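Local coordinates for protein ferric enterobactin receptor PIRA (Pseudomonas aeruginosa, PDB 5FP2) that probably takes up ferric enterobactin across the outer membrane as a TonB-dependent siderophore receptor, at residues I48-P52 with S626-T630. Numbering follows the deposited sequence.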
loop_
_atom_site.group_PDB
_atom_site.type_symbol
_atom_site.label_atom_id
_atom_site.label_comp_id
_atom_site.label_asym_id
_atom_site.label_seq_id
_atom_site.Cartn_x
_atom_site.Cartn_y
_atom_site.Cartn_z
ATOM N N ILE A 48 -6.263 12.310 2.724
ATOM C CA ILE A 48 -6.656 11.423 3.811
ATOM C C ILE A 48 -7.403 12.252 4.837
ATOM O O ILE A 48 -8.410 11.821 5.410
ATOM C CB ILE A 48 -5.401 10.835 4.468
ATOM C CG1 ILE A 48 -4.670 9.914 3.489
ATOM C CG2 ILE A 48 -5.760 10.090 5.748
ATOM C CD1 ILE A 48 -3.321 9.428 4.007
ATOM N N ARG A 49 -6.853 13.445 5.051
ATOM C CA ARG A 49 -7.319 14.416 6.027
ATOM C C ARG A 49 -8.741 14.863 5.709
ATOM O O ARG A 49 -9.508 15.181 6.620
ATOM C CB ARG A 49 -6.347 15.617 6.060
ATOM C CG ARG A 49 -7.008 16.969 6.291
ATOM C CD ARG A 49 -6.014 18.136 6.287
ATOM N NE ARG A 49 -6.126 18.978 5.081
ATOM C CZ ARG A 49 -7.271 19.417 4.552
ATOM N NH1 ARG A 49 -8.444 19.087 5.083
ATOM N NH2 ARG A 49 -7.248 20.195 3.477
ATOM N N LYS A 50 -9.104 14.825 4.426
ATOM C CA LYS A 50 -10.458 15.190 3.975
ATOM C C LYS A 50 -11.442 14.030 4.062
ATOM O O LYS A 50 -12.648 14.243 4.179
ATOM C CB LYS A 50 -10.423 15.675 2.535
ATOM C CG LYS A 50 -9.568 16.907 2.312
ATOM C CD LYS A 50 -10.174 17.789 1.228
ATOM C CE LYS A 50 -9.196 18.094 0.104
ATOM N NZ LYS A 50 -9.197 17.026 -0.939
ATOM N N ARG A 51 -10.913 12.811 4.036
ATOM C CA ARG A 51 -11.701 11.587 3.960
ATOM C C ARG A 51 -11.185 10.576 5.008
ATOM O O ARG A 51 -10.676 9.502 4.659
ATOM C CB ARG A 51 -11.524 11.012 2.554
ATOM C CG ARG A 51 -12.787 10.534 1.842
ATOM C CD ARG A 51 -12.426 9.564 0.731
ATOM N NE ARG A 51 -13.535 9.329 -0.184
ATOM C CZ ARG A 51 -14.185 8.173 -0.318
ATOM N NH1 ARG A 51 -13.863 7.121 0.437
ATOM N NH2 ARG A 51 -15.148 8.062 -1.231
ATOM N N PRO A 52 -11.203 10.962 6.294
ATOM C CA PRO A 52 -10.800 10.054 7.348
ATOM C C PRO A 52 -11.408 8.676 7.207
ATOM O O PRO A 52 -12.614 8.558 7.280
ATOM C CB PRO A 52 -11.377 10.715 8.605
ATOM C CG PRO A 52 -12.468 11.601 8.124
ATOM C CD PRO A 52 -11.927 12.124 6.832
ATOM N N SER A 626 -14.239 23.624 3.818
ATOM C CA SER A 626 -14.011 22.692 2.735
ATOM C C SER A 626 -15.096 21.609 2.711
ATOM O O SER A 626 -15.494 21.092 3.745
ATOM C CB SER A 626 -12.625 22.065 2.894
ATOM O OG SER A 626 -12.591 20.768 2.332
ATOM N N THR A 627 -15.596 21.279 1.526
ATOM C CA THR A 627 -16.760 20.391 1.431
ATOM C C THR A 627 -16.676 19.379 0.287
ATOM O O THR A 627 -16.329 19.723 -0.837
ATOM C CB THR A 627 -18.098 21.158 1.238
ATOM O OG1 THR A 627 -17.951 22.550 1.549
ATOM C CG2 THR A 627 -19.178 20.551 2.137
ATOM N N GLN A 628 -16.995 18.127 0.608
ATOM C CA GLN A 628 -17.001 17.044 -0.365
ATOM C C GLN A 628 -18.382 16.435 -0.473
ATOM O O GLN A 628 -19.060 16.193 0.528
ATOM C CB GLN A 628 -16.010 15.934 0.024
ATOM C CG GLN A 628 -14.750 15.938 -0.825
ATOM C CD GLN A 628 -13.585 15.125 -0.266
ATOM O OE1 GLN A 628 -13.700 14.368 0.724
ATOM N NE2 GLN A 628 -12.424 15.324 -0.882
ATOM N N LEU A 629 -18.771 16.157 -1.710
ATOM C CA LEU A 629 -19.721 15.105 -2.015
ATOM C C LEU A 629 -18.939 13.966 -2.654
ATOM O O LEU A 629 -18.106 14.198 -3.545
ATOM C CB LEU A 629 -20.757 15.651 -2.990
ATOM C CG LEU A 629 -22.119 14.956 -3.050
ATOM C CD1 LEU A 629 -22.706 14.828 -1.649
ATOM C CD2 LEU A 629 -23.066 15.711 -4.007
ATOM N N THR A 630 -19.150 12.748 -2.166
ATOM C CA THR A 630 -18.530 11.596 -2.800
ATOM C C THR A 630 -19.474 10.442 -3.046
ATOM O O THR A 630 -20.337 10.118 -2.223
ATOM C CB THR A 630 -17.406 10.994 -1.979
ATOM O OG1 THR A 630 -17.983 10.241 -0.903
ATOM C CG2 THR A 630 -16.462 12.082 -1.468
#
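No direct hydrogen bond joins residues 48-52 to strand 626-630; the two backbones stay well apart, with 8.1 Å between Lys50 CA and Gln628 CA, and polar side chains span the gap. Ser626, Gln628 and Thr630 point toward residues 48-52, whereas Thr627 faces away. The polar link runs through a third residue: Asp618, on the adjacent barrel strand 610-619, forms a salt bridge with Lys50 NZ and accepts a hydrogen bond from Gln628 NE2. The shared partner is consistent with the two donors, Lys50 NZ and Gln628 NE2, lying 3.6 Å apart without bonding each other. Van der Waals packing places Lys50 CD 4.0 Å from Ser626 OG and Arg51 CG 4.1 Å from Gln628 OE1. Arg51 N hydrogen-bonds to Ile48 O at 3.0 Å, and the extended Arg51 side chain brings NH2 to 3.6 Å from Thr630 OG1, a polar approach without a hydrogen bond. Plug and barrel thus meet across a polar, mostly buried interface on the inner wall, as in TonB-dependent receptors, whose N-terminal plug fills a 22-stranded β-barrel.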